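Amidohydrolase (Staphylococcus aureus, PDB 3NUR) is a putative TIM-barrel amidohydrolase that probably cleaves carbon-nitrogen bonds other than peptide bonds, in linear amides, at a metal centre. Local coordinates at residues 96-101 and 132-137; 158-163 and 190-195. All coordinates share one frame; numbering follows the deposited sequence.

Interaction 1 (96-101 and 132-137); sequences NGSPSN and FATLPI
Ser100 sits against the backbone of 135-137, its CA 4.5 Å from CA of Pro136, where the short 3-10 segment 99-101 meets an inverse gamma turn centred on that proline. The turn is closed by a weak bond from Ile137 N to Leu135 O, and the same carbonyl oxygen receives the methylene of Ser100: CB comes within 3.1 Å of Leu135 O, a close carbon-oxygen approach. The Ser100 hydroxyl takes another course. With chi1 at 64°, OG stands between its own backbone N and carbonyl carbon and hydrogen-bonds with Ser98 OG at 3.1 Å, a bond that stays within the 96-101 loop.

Both segments are beta-alpha loops of the TIM barrel, following the neighbouring parallel strands 87-94 and 129-131 and leading into helices 104-124 and 140-152. Here the two loops meet by van der Waals contact, largely carbon against oxygen, without a hydrogen bond between them. Thr134 supplies the methyl group: CG2, trans to its backbone N, reaches Ser98 OG at 3.4 Å, while Pro99 CD lies 4.2 Å from the same Thr134 CG2, the side chains of Pro99 and Thr134 crossing at about a right angle. Tyr94 of strand 87-94 touches both Pro99 and Thr134. Farther along, Ile137 brings CG1 to 3.7 Å from Ser100 O. Thr134 O is satisfied by the side-chain amide of Asn115, on helix 104-124.

Interaction 2 (158-163 and 190-195); sequences GALIMG and YLHPAP. With CA (calcium ion), chain B.
Leu160, Ile161 and Met162 run in register beside Tyr190, Leu191 and His192 as parallel strands, 4.7 Å apart at closest approach of the axes and inclined by 21°. Four nearly straight backbone hydrogen bonds join them, alternating in direction; Ile161 N to Tyr190 O, at 2.8 Å, points almost straight down the carbonyl bond.

Packing is closest on the face carrying Leu160, Met162, Tyr190 and His192. Leu160 and Tyr190 extend alongside each other, and Leu160 CD1 makes an off-centre CH-pi contact 4.1 Å from the centroid of the tyrosine ring. Met162, present as selenomethionine, approaches the imidazole obliquely, its CG 3.4 Å from His192 ND1, with the selenium beyond in a sulfur-aromatic type of contact. A chi1 of -173° swings the imidazole trans to its backbone N. There ND1 donates to Pro193 O at 2.7 Å, nearly in the ring plane and onto a carbonyl lone pair, which fixes the ring's rotation and leaves NE2 to bind calcium at 2.3 Å, a metal that two waters also coordinate. Beyond the strand ends Ala194 CB presses on Gly163 CA at 3.5 Å, tighter than usual.

The other face is looser: Ile161 CG2 and Leu191 CD1 come no nearer than 4.4 Å. At the strand ends a further water donates to both Gly163 O and His192 O. The pair belongs to a beta-alpha-beta unit whose connecting helix is 176-185. Strand 249-251 continues the sheet beyond 189-192, touching Tyr190 and Leu191, and helix 223-237 packs on Leu191 and Pro193.

Overall arrangement
The two interactions follow one another along the chain, their centres 8 Å apart, and meet directly around the barrel. Ala133 links them, through probable hydrogen bonds from its N to Gly158 O (2.8 Å) and from Leu160 N to its O (3.1 Å), so that 132-137 lies alongside 158-163 as the latter lies alongside 190-195. Nearer the metal, Ser98 CB of interaction 1 packs on Met162 CE of interaction 2 at 3.6 Å. Interaction 2 supplies a calcium ligand, His192, beside Glu28, His30 and Asp316, whereas interaction 1 stands farther back, the Ser98 side chain about 11 Å from the ion.

Interaction 1 (96-101 and 132-137)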
loop_
_atom_site.group_PDB
_atom_site.type_symbol
_atom_site.label_atom_id
_atom_site.label_comp_id
_atom_site.label_asym_id
_atom_site.label_seq_id
_atom_site.Cartn_x
_atom_site.Cartn_y
_atom_site.Cartn_z
ATOM N N ASN A 96 -8.013 8.084 4.799
ATOM C CA ASN A 96 -7.559 9.194 5.656
ATOM C C ASN A 96 -8.021 9.056 7.092
ATOM O O ASN A 96 -9.162 8.679 7.329
ATOM C CB ASN A 96 -8.029 10.525 5.088
ATOM C CG ASN A 96 -7.528 10.815 3.702
ATOM O OD1 ASN A 96 -6.527 10.251 3.231
ATOM N ND2 ASN A 96 -8.225 11.708 3.015
ATOM N N GLY A 97 -7.121 9.329 8.031
ATOM C CA GLY A 97 -7.424 9.246 9.458
ATOM C C GLY A 97 -7.549 7.838 9.992
ATOM O O GLY A 97 -8.312 7.594 10.924
ATOM N N SER A 98 -6.817 6.881 9.394
ATOM C CA SER A 98 -6.862 5.480 9.832
ATOM C C SER A 98 -6.611 5.350 11.353
ATOM O O SER A 98 -5.706 6.014 11.870
ATOM C CB SER A 98 -5.816 4.662 9.082
ATOM O OG SER A 98 -5.839 3.301 9.474
ATOM N N PRO A 99 -7.365 4.478 12.059
ATOM C CA PRO A 99 -7.107 4.274 13.502
ATOM C C PRO A 99 -5.769 3.586 13.793
ATOM O O PRO A 99 -5.395 3.479 14.957
ATOM C CB PRO A 99 -8.291 3.417 13.964
ATOM C CG PRO A 99 -8.747 2.693 12.739
ATOM C CD PRO A 99 -8.469 3.621 11.579
ATOM N N SER A 100 -5.032 3.139 12.746
ATOM C CA SER A 100 -3.711 2.527 12.925
ATOM C C SER A 100 -2.709 3.533 13.534
ATOM O O SER A 100 -1.715 3.116 14.122
ATOM C CB SER A 100 -3.172 2.038 11.586
ATOM O OG SER A 100 -2.970 3.132 10.706
ATOM N N ASN A 101 -2.952 4.850 13.375
ATOM C CA ASN A 101 -2.022 5.858 13.907
ATOM C C ASN A 101 -2.259 6.201 15.391
ATOM O O ASN A 101 -1.462 6.921 15.984
ATOM C CB ASN A 101 -1.975 7.101 13.008
ATOM C CG ASN A 101 -1.224 6.837 11.729
ATOM O OD1 ASN A 101 0.007 6.719 11.723
ATOM N ND2 ASN A 101 -1.953 6.581 10.645
ATOM N N PHE A 132 -8.255 -5.787 2.933
ATOM C CA PHE A 132 -6.920 -5.664 3.496
ATOM C C PHE A 132 -7.131 -5.201 4.932
ATOM O O PHE A 132 -7.991 -4.337 5.193
ATOM C CB PHE A 132 -6.029 -4.670 2.699
ATOM C CG PHE A 132 -5.124 -5.281 1.631
ATOM C CD1 PHE A 132 -5.145 -6.647 1.371
ATOM C CD2 PHE A 132 -4.301 -4.476 0.850
ATOM C CE1 PHE A 132 -4.307 -7.211 0.389
ATOM C CE2 PHE A 132 -3.478 -5.036 -0.144
ATOM C CZ PHE A 132 -3.470 -6.401 -0.347
ATOM N N ALA A 133 -6.388 -5.808 5.856
ATOM C CA ALA A 133 -6.478 -5.495 7.295
ATOM C C ALA A 133 -5.955 -4.104 7.648
ATOM O O ALA A 133 -4.996 -3.616 7.031
ATOM C CB ALA A 133 -5.685 -6.522 8.078
ATOM N N THR A 134 -6.592 -3.477 8.648
ATOM C CA THR A 134 -6.185 -2.216 9.275
ATOM C C THR A 134 -5.667 -2.653 10.649
ATOM O O THR A 134 -6.383 -3.335 11.390
ATOM C CB THR A 134 -7.311 -1.181 9.303
ATOM O OG1 THR A 134 -7.722 -0.942 7.954
ATOM C CG2 THR A 134 -6.871 0.144 9.940
ATOM N N LEU A 135 -4.391 -2.358 10.935
ATOM C CA LEU A 135 -3.727 -2.872 12.137
ATOM C C LEU A 135 -3.299 -1.836 13.136
ATOM O O LEU A 135 -2.741 -0.828 12.734
ATOM C CB LEU A 135 -2.495 -3.710 11.747
ATOM C CG LEU A 135 -2.720 -4.837 10.719
ATOM C CD1 LEU A 135 -1.412 -5.443 10.307
ATOM C CD2 LEU A 135 -3.679 -5.899 11.268
ATOM N N PRO A 136 -3.413 -2.125 14.451
ATOM C CA PRO A 136 -2.919 -1.166 15.453
ATOM C C PRO A 136 -1.397 -1.313 15.617
ATOM O O PRO A 136 -0.915 -1.885 16.588
ATOM C CB PRO A 136 -3.705 -1.561 16.710
ATOM C CG PRO A 136 -3.907 -3.058 16.569
ATOM C CD PRO A 136 -4.037 -3.319 15.086
ATOM N N ILE A 137 -0.626 -0.811 14.638
ATOM C CA ILE A 137 0.845 -0.962 14.600
ATOM C C ILE A 137 1.601 -0.539 15.868
ATOM O O ILE A 137 2.662 -1.101 16.167
ATOM C CB ILE A 137 1.475 -0.376 13.314
ATOM C CG1 ILE A 137 1.295 1.162 13.251
ATOM C CG2 ILE A 137 0.932 -1.124 12.051
ATOM C CD1 ILE A 137 2.009 1.885 12.108
#

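Interaction 2 (158-163 and 190-195)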
loop_
_atom_site.group_PDB
_atom_site.type_symbol
_atom_site.label_atom_id
_atom_site.label_comp_id
_atom_site.label_asym_id
_atom_site.label_seq_id
_atom_site.Cartn_x
_atom_site.Cartn_y
_atom_site.Cartn_z
ATOM N N GLY A 158 -4.485 -9.625 3.065
ATOM C CA GLY A 158 -3.275 -8.887 3.399
ATOM C C GLY A 158 -3.573 -7.767 4.362
ATOM O O GLY A 158 -4.629 -7.750 5.001
ATOM N N ALA A 159 -2.659 -6.814 4.466
ATOM C CA ALA A 159 -2.857 -5.656 5.322
ATOM C C ALA A 159 -2.310 -4.454 4.583
ATOM O O ALA A 159 -1.386 -4.597 3.781
ATOM C CB ALA A 159 -2.080 -5.826 6.626
ATOM N N LEU A 160 -2.883 -3.278 4.846
ATOM C CA LEU A 160 -2.311 -2.042 4.318
ATOM C C LEU A 160 -1.964 -1.230 5.560
ATOM O O LEU A 160 -2.827 -1.051 6.427
ATOM C CB LEU A 160 -3.261 -1.274 3.388
ATOM C CG LEU A 160 -2.716 0.083 2.837
ATOM C CD1 LEU A 160 -3.183 0.323 1.402
ATOM C CD2 LEU A 160 -3.136 1.259 3.741
ATOM N N ILE A 161 -0.712 -0.740 5.640
ATOM C CA ILE A 161 -0.192 0.036 6.779
ATOM C C ILE A 161 0.162 1.426 6.294
ATOM O O ILE A 161 0.927 1.570 5.335
ATOM C CB ILE A 161 1.068 -0.630 7.426
ATOM C CG1 ILE A 161 0.721 -2.020 8.029
ATOM C CG2 ILE A 161 1.716 0.334 8.497
ATOM C CD1 ILE A 161 1.915 -2.821 8.543
HETATM N N MSE A 162 -0.396 2.437 6.953
HETATM C CA MSE A 162 -0.117 3.820 6.595
HETATM C C MSE A 162 0.912 4.423 7.518
HETATM O O MSE A 162 0.784 4.349 8.738
HETATM C CB MSE A 162 -1.407 4.647 6.622
HETATM C CG MSE A 162 -2.124 4.655 5.283
HETATM SE SE MSE A 162 -3.878 5.467 5.379
HETATM C CE MSE A 162 -3.606 6.668 7.001
ATOM N N GLY A 163 1.904 5.062 6.923
ATOM C CA GLY A 163 2.940 5.762 7.672
ATOM C C GLY A 163 3.831 4.863 8.481
ATOM O O GLY A 163 4.279 3.812 8.009
ATOM N N TYR A 190 0.830 -3.916 2.220
ATOM C CA TYR A 190 0.903 -2.716 1.382
ATOM C C TYR A 190 1.391 -1.601 2.321
ATOM O O TYR A 190 0.745 -1.346 3.340
ATOM C CB TYR A 190 -0.502 -2.358 0.818
ATOM C CG TYR A 190 -0.494 -1.483 -0.428
ATOM C CD1 TYR A 190 -1.098 -1.911 -1.606
ATOM C CD2 TYR A 190 0.071 -0.208 -0.411
ATOM C CE1 TYR A 190 -1.096 -1.120 -2.753
ATOM C CE2 TYR A 190 0.057 0.607 -1.550
ATOM C CZ TYR A 190 -0.531 0.144 -2.718
ATOM O OH TYR A 190 -0.501 0.901 -3.866
ATOM N N LEU A 191 2.547 -0.970 2.013
ATOM C CA LEU A 191 3.115 0.122 2.839
ATOM C C LEU A 191 2.760 1.430 2.130
ATOM O O LEU A 191 3.232 1.680 1.021
ATOM C CB LEU A 191 4.635 -0.040 2.972
ATOM C CG LEU A 191 5.352 0.851 4.000
ATOM C CD1 LEU A 191 4.911 0.507 5.446
ATOM C CD2 LEU A 191 6.868 0.680 3.874
ATOM N N HIS A 192 1.885 2.223 2.751
ATOM C CA HIS A 192 1.289 3.444 2.191
ATOM C C HIS A 192 1.805 4.709 2.903
ATOM O O HIS A 192 2.059 4.664 4.103
ATOM C CB HIS A 192 -0.243 3.326 2.373
ATOM C CG HIS A 192 -1.085 4.390 1.722
ATOM N ND1 HIS A 192 -1.157 5.662 2.236
ATOM C CD2 HIS A 192 -1.890 4.311 0.641
ATOM C CE1 HIS A 192 -1.953 6.337 1.419
ATOM N NE2 HIS A 192 -2.425 5.563 0.455
ATOM N N PRO A 193 1.854 5.869 2.215
ATOM C CA PRO A 193 2.317 7.090 2.894
ATOM C C PRO A 193 1.324 7.646 3.927
ATOM O O PRO A 193 0.139 7.307 3.936
ATOM C CB PRO A 193 2.511 8.078 1.746
ATOM C CG PRO A 193 1.596 7.596 0.656
ATOM C CD PRO A 193 1.673 6.098 0.759
ATOM N N ALA A 194 1.828 8.504 4.806
ATOM C CA ALA A 194 1.041 9.246 5.792
ATOM C C ALA A 194 1.858 10.493 6.187
ATOM O O ALA A 194 3.058 10.532 5.874
ATOM C CB ALA A 194 0.745 8.380 7.012
ATOM N N PRO A 195 1.245 11.508 6.856
ATOM C CA PRO A 195 2.001 12.728 7.213
ATOM C C PRO A 195 3.352 12.457 7.870
ATOM O O PRO A 195 3.459 11.577 8.732
ATOM C CB PRO A 195 1.042 13.460 8.161
ATOM C CG PRO A 195 -0.313 13.104 7.615
ATOM C CD PRO A 195 -0.175 11.635 7.257
HETATM CA CA CA B . -3.882 6.018 -1.313
HETATM O O HOH W 1 4.748 4.136 5.397
HETATM O O HOH W 2 -2.592 7.602 -2.079
HETATM O O HOH W 3 -4.561 7.675 0.061
#